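Local coordinates for glycosyltransferase (Streptomyces halstedii, PDB 3WAG), which belongs to the GT-B class of glycosyltransferases, built from two Rossmann-like domains, and binds thymidine-5'-diphosphate, at residues Y91-F96 and H177-D182; H226-G231 and R326-R331. One frame throughout, in Å; residues are numbered along the deposited sequence.

The two contacts follow one another along the chain, both segments of contact 1 preceding those of contact 2, and their centres lie about 33 Å apart, with nearest atoms about 18 Å apart. Contact 1 belongs to the N-terminal part of this GT-B protein, where helix 89-106 meets the start of helix 179-188, its centre about 24 Å from the centre of the chain. The centre of contact 2 is about 10 Å from it. Contact 2 joins the loop between strands 204-206 and 233-234 to helix 323-331, which follows strand 314-319 of the second six-stranded parallel sheet. One contact therefore joins helices within a single half of the protein, while the other brings both family regions together beside thymidine-5'-diphosphate.

Contact 1: residues Y91-F96 and H177-D182; sequences YIHDVF and HDPLAD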
ATOM      1  N   TYR B  91     -21.469 -32.473  17.993  1.00 31.85           N
ATOM      2  CA  TYR B  91     -20.593 -32.235  16.863  1.00 35.00           C
ATOM      3  C   TYR B  91     -19.884 -30.837  16.925  1.00 37.60           C
ATOM      4  O   TYR B  91     -18.674 -30.734  16.785  1.00 37.01           O
ATOM      5  CB  TYR B  91     -21.367 -32.406  15.556  1.00 34.53           C
ATOM      6  CG  TYR B  91     -20.566 -32.039  14.297  1.00 33.15           C
ATOM      7  CD1 TYR B  91     -19.773 -32.983  13.653  1.00 34.21           C
ATOM      8  CD2 TYR B  91     -20.625 -30.760  13.754  1.00 28.85           C
ATOM      9  CE1 TYR B  91     -19.044 -32.656  12.501  1.00 32.43           C
ATOM     10  CE2 TYR B  91     -19.937 -30.439  12.582  1.00 32.06           C
ATOM     11  CZ  TYR B  91     -19.131 -31.400  11.970  1.00 35.38           C
ATOM     12  OH  TYR B  91     -18.414 -31.112  10.821  1.00 32.07           O
ATOM     13  N   ILE B  92     -20.657 -29.771  17.104  1.00 37.25           N
ATOM     14  CA  ILE B  92     -20.094 -28.432  17.240  1.00 37.64           C
ATOM     15  C   ILE B  92     -19.116 -28.305  18.445  1.00 35.36           C
ATOM     16  O   ILE B  92     -18.045 -27.688  18.340  1.00 39.02           O
ATOM     17  CB  ILE B  92     -21.229 -27.424  17.349  1.00 36.26           C
ATOM     18  CG1 ILE B  92     -21.974 -27.389  16.012  1.00 33.88           C
ATOM     19  CG2 ILE B  92     -20.660 -26.046  17.719  1.00 37.03           C
ATOM     20  CD1 ILE B  92     -23.331 -26.728  16.116  1.00 34.79           C
ATOM     21  N   HIS B  93     -19.468 -28.936  19.558  1.00 34.06           N
ATOM     22  CA  HIS B  93     -18.619 -29.012  20.692  1.00 31.64           C
ATOM     23  C   HIS B  93     -17.257 -29.498  20.263  1.00 38.39           C
ATOM     24  O   HIS B  93     -16.207 -28.841  20.564  1.00 35.75           O
ATOM     25  CB  HIS B  93     -19.231 -29.941  21.738  1.00 34.33           C
ATOM     26  CG  HIS B  93     -18.298 -30.256  22.878  1.00 36.61           C
ATOM     27  ND1 HIS B  93     -17.270 -31.108  22.742  1.00 37.02           N
ATOM     28  CD2 HIS B  93     -18.238 -29.769  24.193  1.00 36.73           C
ATOM     29  CE1 HIS B  93     -16.593 -31.197  23.907  1.00 36.60           C
ATOM     30  NE2 HIS B  93     -17.179 -30.364  24.790  1.00 39.76           N
ATOM     31  N   ASP B  94     -17.250 -30.653  19.578  1.00 38.79           N
ATOM     32  CA  ASP B  94     -16.013 -31.330  19.185  1.00 42.27           C
ATOM     33  C   ASP B  94     -15.251 -30.587  18.064  1.00 38.82           C
ATOM     34  O   ASP B  94     -14.040 -30.671  17.986  1.00 40.19           O
ATOM     35  CB  ASP B  94     -16.225 -32.810  18.799  1.00 44.22           C
ATOM     36  CG  ASP B  94     -16.743 -33.670  19.945  1.00 51.36           C
ATOM     37  OD1 ASP B  94     -16.645 -33.278  21.135  1.00 53.43           O
ATOM     38  OD2 ASP B  94     -17.244 -34.777  19.643  1.00 50.73           O
ATOM     39  N   VAL B  95     -15.959 -29.860  17.213  1.00 37.84           N
ATOM     40  CA  VAL B  95     -15.313 -29.028  16.202  1.00 38.62           C
ATOM     41  C   VAL B  95     -14.550 -27.885  16.956  1.00 35.80           C
ATOM     42  O   VAL B  95     -13.393 -27.556  16.643  1.00 31.03           O
ATOM     43  CB  VAL B  95     -16.366 -28.481  15.196  1.00 43.53           C
ATOM     44  CG1 VAL B  95     -15.855 -27.248  14.478  1.00 39.54           C
ATOM     45  CG2 VAL B  95     -16.737 -29.552  14.169  1.00 41.38           C
ATOM     46  N   PHE B  96     -15.225 -27.298  17.940  1.00 33.22           N
ATOM     47  CA  PHE B  96     -14.602 -26.275  18.799  1.00 35.69           C
ATOM     48  C   PHE B  96     -13.405 -26.803  19.587  1.00 36.35           C
ATOM     49  O   PHE B  96     -12.369 -26.133  19.666  1.00 38.85           O
ATOM     50  CB  PHE B  96     -15.607 -25.631  19.762  1.00 31.96           C
ATOM     51  CG  PHE B  96     -16.571 -24.755  19.086  1.00 28.52           C
ATOM     52  CD1 PHE B  96     -16.290 -24.256  17.852  1.00 29.08           C
ATOM     53  CD2 PHE B  96     -17.787 -24.465  19.666  1.00 31.80           C
ATOM     54  CE1 PHE B  96     -17.179 -23.432  17.188  1.00 32.15           C
ATOM     55  CE2 PHE B  96     -18.684 -23.630  19.024  1.00 31.44           C
ATOM     56  CZ  PHE B  96     -18.401 -23.143  17.769  1.00 27.41           C
ATOM     57  N   HIS B 177     -20.461 -27.690  28.767  1.00 40.16           N
ATOM     58  CA  HIS B 177     -19.057 -27.520  28.480  1.00 41.51           C
ATOM     59  C   HIS B 177     -18.865 -26.634  27.273  1.00 40.79           C
ATOM     60  O   HIS B 177     -19.487 -26.865  26.232  1.00 37.58           O
ATOM     61  CB  HIS B 177     -18.426 -28.868  28.240  1.00 39.40           C
ATOM     62  CG  HIS B 177     -16.930 -28.809  27.961  1.00 47.88           C
ATOM     63  ND1 HIS B 177     -16.041 -28.130  28.775  1.00 49.66           N
ATOM     64  CD2 HIS B 177     -16.155 -29.444  26.973  1.00 45.14           C
ATOM     65  CE1 HIS B 177     -14.776 -28.323  28.312  1.00 49.50           C
ATOM     66  NE2 HIS B 177     -14.849 -29.101  27.195  1.00 51.06           N
ATOM     67  N   ASP B 178     -18.029 -25.601  27.403  1.00 35.60           N
ATOM     68  CA  ASP B 178     -17.710 -24.761  26.271  1.00 38.10           C
ATOM     69  C   ASP B 178     -16.213 -24.838  25.959  1.00 41.38           C
ATOM     70  O   ASP B 178     -15.412 -24.206  26.663  1.00 44.35           O
ATOM     71  CB  ASP B 178     -18.115 -23.330  26.561  1.00 37.01           C
ATOM     72  CG  ASP B 178     -18.060 -22.458  25.348  1.00 33.31           C
ATOM     73  OD1 ASP B 178     -17.461 -22.826  24.345  1.00 39.86           O
ATOM     74  OD2 ASP B 178     -18.603 -21.364  25.390  1.00 33.75           O
ATOM     75  N   PRO B 179     -15.819 -25.619  24.923  1.00 37.91           N
ATOM     76  CA  PRO B 179     -14.355 -25.655  24.676  1.00 35.72           C
ATOM     77  C   PRO B 179     -13.752 -24.273  24.380  1.00 37.10           C
ATOM     78  O   PRO B 179     -12.604 -24.043  24.734  1.00 39.65           O
ATOM     79  CB  PRO B 179     -14.218 -26.594  23.496  1.00 33.59           C
ATOM     80  CG  PRO B 179     -15.447 -27.509  23.621  1.00 37.02           C
ATOM     81  CD  PRO B 179     -16.552 -26.594  24.089  1.00 37.44           C
ATOM     82  N   LEU B 180     -14.524 -23.374  23.742  1.00 36.18           N
ATOM     83  CA  LEU B 180     -14.009 -22.039  23.397  1.00 36.07           C
ATOM     84  C   LEU B 180     -13.793 -21.180  24.663  1.00 42.68           C
ATOM     85  O   LEU B 180     -12.809 -20.425  24.749  1.00 35.93           O
ATOM     86  CB  LEU B 180     -14.874 -21.306  22.369  1.00 34.92           C
ATOM     87  CG  LEU B 180     -15.257 -22.012  21.068  1.00 33.37           C
ATOM     88  CD1 LEU B 180     -15.702 -20.982  20.048  1.00 31.22           C
ATOM     89  CD2 LEU B 180     -14.068 -22.824  20.563  1.00 34.47           C
ATOM     90  N   ALA B 181     -14.702 -21.320  25.642  1.00 38.24           N
ATOM     91  CA  ALA B 181     -14.566 -20.647  26.938  1.00 37.24           C
ATOM     92  C   ALA B 181     -13.360 -21.165  27.718  1.00 37.06           C
ATOM     93  O   ALA B 181     -12.612 -20.383  28.252  1.00 40.20           O
ATOM     94  CB  ALA B 181     -15.851 -20.771  27.752  1.00 33.88           C
ATOM     95  N   ASP B 182     -13.155 -22.477  27.750  1.00 34.04           N
ATOM     96  CA  ASP B 182     -12.000 -23.062  28.352  1.00 36.18           C
ATOM     97  C   ASP B 182     -10.683 -22.714  27.644  1.00 40.16           C
ATOM     98  O   ASP B 182      -9.680 -22.459  28.306  1.00 39.29           O
ATOM     99  CB  ASP B 182     -12.132 -24.545  28.348  1.00 39.32           C
ATOM    100  CG  ASP B 182     -13.192 -25.029  29.308  1.00 44.66           C
ATOM    101  OD1 ASP B 182     -13.956 -24.192  29.805  1.00 41.12           O
ATOM    102  OD2 ASP B 182     -13.246 -26.254  29.546  1.00 46.58           O
TER
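His93 holds its CG trans to the backbone N (chi1 171°), which swings the imidazole out from helix 89-106 to Pro179, whereas Phe96, one turn later, has CG beside its backbone N (chi1 -71°) and offers its ring to Leu180. Over the His93 ring lies Pro179 CG, 3.7 Å from the ring centroid and somewhat toward the rim, in a CH-pi contact. The same CG sits 3.4 Å from His93 O, and Pro179 CB packs against Phe96 CB. Proline suits the first turn of a helix, where its lack of an N-H costs no bond, and its ring bridges the His93 imidazole face and Phe96 CB. Leu180 divides its branches: CD1 stands over the middle of the Phe96 ring, 3.8 Å from the centroid, while CD2 presses on Phe96 CB at 3.3 Å, a tight fit. Phe164 and Trp157 of helix 156-168 also meet the Phe96 ring, so this end of the contact is buried among aromatic groups. At the other end His177 approaches His93 rim to rim, the ring planes 44° apart, though how closely they meet is doubtful. His93 ND1 donates to Asp94 OD1 at 2.8 Å, on the anti side of the carboxylate and out of its plane, which helps to set the turn of the imidazole. Asp178, as N-cap, accepts weak bonds from the backbone N of Leu180 and Ala181 through OD1, and its OD2 forms a salt bridge with Arg161. None of these bonds joins the two helices; dispersion and CH-pi attraction, which depend on close fit, chiefly do.

Contact 2: residues H226-G231 and R326-R331; sequences HLPFNG and RTNAIR. With TYD (thymidine-5'-diphosphate), chain F; PO4 (phosphate ion), chain G.
Asn230 reaches across to Asn328 with a side chain that touches something at every step. Its CB lies 3.5 Å from O2 of the thymine of thymidine-5'-diphosphate, and chi1 of -59° sets CG beside the backbone N and turns the amide toward the helix. CG also lies by that O2 and near Asn328 OD1. At the tip, Asn230 OD1 takes two bonds, one from Asn328 ND2 at 2.9 Å (N-H...O angle 156°) and one from the ligand hydroxyl O3', also 2.9 Å away. Asn230 ND2 appears to return a bond to Asn328 OD1 at 3.1 Å, although its position is less sure. The two side chains reach toward each other, amide planes 33° apart, and asparagine suits both places because each offers a donor and an acceptor on a short stem. Asn328 ND2 also donates to Gly324 O, which helps to set the amide that holds Asn230.

That glycine lies in the first turn of helix 323-331, within a His-His-Gly-Gly-Gly-Gly-Thr sequence that runs from the end of strand 314-319 into the helix; Gly324 N, Thr325 OG1 and His320 NE2 bind the ligand, in the cleft between domains expected of a GT-B fold. Further along the loop, Pro228 lies against the helix, its CG 3.8 Å from Thr327 CG2 and its CB 3.7 Å from Asn328 ND2. The Thr327 methyl also touches His226 O at 3.4 Å, while its OG1 bonds back to Gly323 O, so the residue can turn an apolar face to the loop. Arg331 runs extended past Pro228 and lays one guanidinium face over Leu227 CG. A phosphate ion, probably from the crystallisation liquor, approaches the guanidinium edge and accepts at O4 from Asn230 N, 2.8 Å away.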
ATOM      1  N   HIS B 226     -15.521  -5.063  -0.513  1.00 29.78           N
ATOM      2  CA  HIS B 226     -14.224  -5.716  -0.395  1.00 29.23           C
ATOM      3  C   HIS B 226     -13.353  -5.579  -1.603  1.00 26.56           C
ATOM      4  O   HIS B 226     -13.699  -5.987  -2.684  1.00 27.43           O
ATOM      5  CB  HIS B 226     -14.411  -7.181   0.003  1.00 28.01           C
ATOM      6  CG  HIS B 226     -13.105  -7.909   0.317  1.00 33.02           C
ATOM      7  ND1 HIS B 226     -12.171  -7.412   1.175  1.00 31.93           N
ATOM      8  CD2 HIS B 226     -12.611  -9.146  -0.133  1.00 27.46           C
ATOM      9  CE1 HIS B 226     -11.141  -8.280   1.267  1.00 32.32           C
ATOM     10  NE2 HIS B 226     -11.408  -9.329   0.437  1.00 29.06           N
ATOM     11  N   LEU B 227     -12.223  -4.923  -1.422  1.00 28.13           N
ATOM     12  CA  LEU B 227     -11.251  -4.791  -2.482  1.00 28.74           C
ATOM     13  C   LEU B 227     -10.271  -6.013  -2.323  1.00 27.69           C
ATOM     14  O   LEU B 227      -9.576  -6.116  -1.294  1.00 29.61           O
ATOM     15  CB  LEU B 227     -10.472  -3.469  -2.405  1.00 24.63           C
ATOM     16  CG  LEU B 227      -9.731  -3.039  -3.722  1.00 32.03           C
ATOM     17  CD1 LEU B 227      -9.081  -1.687  -3.531  1.00 33.41           C
ATOM     18  CD2 LEU B 227      -8.558  -3.925  -4.083  1.00 38.42           C
ATOM     19  N   PRO B 228     -10.245  -6.923  -3.308  1.00 32.35           N
ATOM     20  CA  PRO B 228      -9.366  -8.147  -3.263  1.00 28.37           C
ATOM     21  C   PRO B 228      -7.982  -7.761  -3.721  1.00 26.48           C
ATOM     22  O   PRO B 228      -7.801  -7.373  -4.852  1.00 27.48           O
ATOM     23  CB  PRO B 228      -9.993  -9.058  -4.302  1.00 27.83           C
ATOM     24  CG  PRO B 228     -10.685  -8.116  -5.286  1.00 28.54           C
ATOM     25  CD  PRO B 228     -10.889  -6.759  -4.630  1.00 24.37           C
ATOM     26  N   PHE B 229      -7.006  -7.817  -2.839  1.00 27.79           N
ATOM     27  CA  PHE B 229      -5.634  -7.379  -3.218  1.00 26.43           C
ATOM     28  C   PHE B 229      -4.959  -8.666  -3.832  1.00 26.71           C
ATOM     29  O   PHE B 229      -5.000  -9.734  -3.208  1.00 29.84           O
ATOM     30  CB  PHE B 229      -4.905  -6.867  -1.967  1.00 22.44           C
ATOM     31  CG  PHE B 229      -3.412  -6.577  -2.171  1.00 23.77           C
ATOM     32  CD1 PHE B 229      -2.979  -5.524  -2.969  1.00 22.95           C
ATOM     33  CD2 PHE B 229      -2.452  -7.370  -1.494  1.00 25.04           C
ATOM     34  CE1 PHE B 229      -1.625  -5.267  -3.124  1.00 25.08           C
ATOM     35  CE2 PHE B 229      -1.101  -7.110  -1.621  1.00 24.40           C
ATOM     36  CZ  PHE B 229      -0.676  -6.064  -2.443  1.00 23.76           C
ATOM     37  N   ASN B 230      -4.346  -8.540  -4.999  1.00 27.80           N
ATOM     38  CA  ASN B 230      -3.784  -9.668  -5.730  1.00 30.67           C
ATOM     39  C   ASN B 230      -2.291  -9.786  -5.574  1.00 31.65           C
ATOM     40  O   ASN B 230      -1.663 -10.597  -6.236  1.00 35.31           O
ATOM     41  CB  ASN B 230      -4.178  -9.548  -7.196  1.00 29.36           C
ATOM     42  CG  ASN B 230      -5.690  -9.541  -7.363  1.00 31.14           C
ATOM     43  OD1 ASN B 230      -6.441 -10.238  -6.624  1.00 26.93           O
ATOM     44  ND2 ASN B 230      -6.148  -8.735  -8.287  1.00 27.80           N
ATOM     45  N   GLY B 231      -1.709  -8.980  -4.684  1.00 35.50           N
ATOM     46  CA  GLY B 231      -0.267  -9.080  -4.391  1.00 33.25           C
ATOM     47  C   GLY B 231       0.552  -8.249  -5.361  1.00 34.07           C
ATOM     48  O   GLY B 231      -0.030  -7.476  -6.156  1.00 32.33           O
ATOM     49  N   ARG B 326     -12.996 -15.066  -6.421  1.00 26.52           N
ATOM     50  CA  ARG B 326     -14.421 -14.768  -6.648  1.00 30.54           C
ATOM     51  C   ARG B 326     -14.723 -13.269  -6.418  1.00 32.36           C
ATOM     52  O   ARG B 326     -15.600 -12.691  -7.081  1.00 29.55           O
ATOM     53  CB  ARG B 326     -15.341 -15.644  -5.809  1.00 24.74           C
ATOM     54  CG  ARG B 326     -15.487 -15.225  -4.360  1.00 28.40           C
ATOM     55  CD  ARG B 326     -15.950 -16.368  -3.507  1.00 28.23           C
ATOM     56  NE  ARG B 326     -16.091 -15.978  -2.109  1.00 32.25           N
ATOM     57  CZ  ARG B 326     -16.050 -16.857  -1.124  1.00 32.91           C
ATOM     58  NH1 ARG B 326     -15.808 -18.119  -1.451  1.00 31.38           N
ATOM     59  NH2 ARG B 326     -16.205 -16.511   0.168  1.00 28.11           N
ATOM     60  N   THR B 327     -13.983 -12.625  -5.519  1.00 36.17           N
ATOM     61  CA  THR B 327     -14.198 -11.171  -5.314  1.00 27.44           C
ATOM     62  C   THR B 327     -13.726 -10.384  -6.537  1.00 29.61           C
ATOM     63  O   THR B 327     -14.371  -9.413  -6.914  1.00 27.68           O
ATOM     64  CB  THR B 327     -13.556 -10.644  -4.016  1.00 26.23           C
ATOM     65  OG1 THR B 327     -14.034 -11.441  -2.929  1.00 24.08           O
ATOM     66  CG2 THR B 327     -14.025  -9.217  -3.774  1.00 24.86           C
ATOM     67  N   ASN B 328     -12.595 -10.782  -7.139  1.00 25.82           N
ATOM     68  CA  ASN B 328     -12.220 -10.271  -8.428  1.00 25.70           C
ATOM     69  C   ASN B 328     -13.327 -10.500  -9.514  1.00 31.63           C
ATOM     70  O   ASN B 328     -13.586  -9.629 -10.344  1.00 27.72           O
ATOM     71  CB  ASN B 328     -10.893 -10.911  -8.907  1.00 24.52           C
ATOM     72  CG  ASN B 328      -9.677 -10.344  -8.236  1.00 23.70           C
ATOM     73  OD1 ASN B 328      -9.148  -9.300  -8.621  1.00 24.85           O
ATOM     74  ND2 ASN B 328      -9.195 -11.049  -7.258  1.00 23.24           N
ATOM     75  N   ALA B 329     -13.943 -11.687  -9.563  1.00 35.02           N
ATOM     76  CA  ALA B 329     -14.981 -11.894 -10.602  1.00 38.25           C
ATOM     77  C   ALA B 329     -16.171 -10.975 -10.366  1.00 37.03           C
ATOM     78  O   ALA B 329     -16.795 -10.476 -11.341  1.00 30.90           O
ATOM     79  CB  ALA B 329     -15.439 -13.329 -10.648  1.00 29.33           C
ATOM     80  N   ILE B 330     -16.464 -10.772  -9.079  1.00 34.45           N
ATOM     81  CA  ILE B 330     -17.575  -9.917  -8.666  1.00 35.86           C
ATOM     82  C   ILE B 330     -17.244  -8.486  -9.102  1.00 36.27           C
ATOM     83  O   ILE B 330     -18.024  -7.839  -9.814  1.00 33.20           O
ATOM     84  CB  ILE B 330     -17.832  -9.984  -7.146  1.00 33.58           C
ATOM     85  CG1 ILE B 330     -18.400 -11.332  -6.759  1.00 29.30           C
ATOM     86  CG2 ILE B 330     -18.825  -8.911  -6.697  1.00 36.00           C
ATOM     87  CD1 ILE B 330     -18.671 -11.447  -5.278  1.00 30.78           C
ATOM     88  N   ARG B 331     -16.061  -8.005  -8.710  1.00 32.91           N
ATOM     89  CA  ARG B 331     -15.680  -6.652  -9.028  1.00 31.36           C
ATOM     90  C   ARG B 331     -15.692  -6.349 -10.548  1.00 35.60           C
ATOM     91  O   ARG B 331     -16.145  -5.282 -10.989  1.00 31.60           O
ATOM     92  CB  ARG B 331     -14.314  -6.361  -8.422  1.00 33.41           C
ATOM     93  CG  ARG B 331     -13.803  -4.972  -8.742  1.00 34.41           C
ATOM     94  CD  ARG B 331     -12.514  -4.723  -7.989  1.00 37.43           C
ATOM     95  NE  ARG B 331     -12.177  -3.326  -8.089  1.00 42.23           N
ATOM     96  CZ  ARG B 331     -10.949  -2.835  -8.085  1.00 46.90           C
ATOM     97  NH1 ARG B 331      -9.873  -3.640  -8.031  1.00 49.08           N
ATOM     98  NH2 ARG B 331     -10.795  -1.520  -8.165  1.00 45.77           N
TER
HETATM   99  PA  TYD F 500      -5.220 -17.106  -3.714  1.00 70.63           P
HETATM  100  O1A TYD F 500      -4.815 -18.173  -4.742  1.00 74.11           O
HETATM  101  O2A TYD F 500      -5.272 -17.378  -2.215  1.00 60.83           O
HETATM  102  O3A TYD F 500      -6.744 -16.738  -4.212  1.00 56.31           O
HETATM  103  PB  TYD F 500      -8.149 -17.193  -3.501  1.00 49.30           P
HETATM  104  O1B TYD F 500      -7.948 -18.615  -2.956  1.00 53.99           O
HETATM  105  O2B TYD F 500      -9.179 -16.999  -4.654  1.00 39.90           O
HETATM  106  O3B TYD F 500      -8.230 -16.231  -2.284  1.00 51.90           O
HETATM  107  O5' TYD F 500      -4.254 -15.789  -3.901  1.00 65.63           O
HETATM  108  C5' TYD F 500      -4.515 -14.440  -3.427  1.00 51.22           C
HETATM  109  C4' TYD F 500      -5.037 -13.502  -4.553  1.00 44.25           C
HETATM  110  O4' TYD F 500      -4.204 -13.511  -5.734  1.00 42.91           O
HETATM  111  C3' TYD F 500      -6.459 -13.786  -5.082  1.00 40.71           C
HETATM  112  O3' TYD F 500      -7.206 -12.562  -4.997  1.00 40.48           O
HETATM  113  C2' TYD F 500      -6.313 -14.159  -6.551  1.00 38.18           C
HETATM  114  C1' TYD F 500      -4.998 -13.448  -6.929  1.00 38.67           C
HETATM  115  N1  TYD F 500      -4.354 -14.121  -8.056  1.00 42.04           N
HETATM  116  C2  TYD F 500      -4.079 -13.424  -9.262  1.00 39.40           C
HETATM  117  O2  TYD F 500      -4.347 -12.203  -9.405  1.00 33.47           O
HETATM  118  N3  TYD F 500      -3.519 -14.089 -10.313  1.00 46.28           N
HETATM  119  C4  TYD F 500      -3.205 -15.405 -10.268  1.00 48.10           C
HETATM  120  O4  TYD F 500      -2.677 -15.927 -11.276  1.00 47.51           O
HETATM  121  C5  TYD F 500      -3.472 -16.156  -9.011  1.00 46.90           C
HETATM  122  C5M TYD F 500      -3.155 -17.622  -8.828  1.00 43.32           C
HETATM  123  C6  TYD F 500      -4.047 -15.437  -7.950  1.00 45.09           C
HETATM  124  P   PO4 G 501      -5.399  -4.718  -6.552  0.60 40.27           P
HETATM  125  O1  PO4 G 501      -5.423  -3.850  -5.320  0.60 39.95           O
HETATM  126  O2  PO4 G 501      -6.743  -4.989  -7.129  0.60 41.62           O
HETATM  127  O3  PO4 G 501      -4.600  -3.876  -7.523  0.60 43.07           O
HETATM  128  O4  PO4 G 501      -4.823  -6.045  -6.206  0.80 37.98           O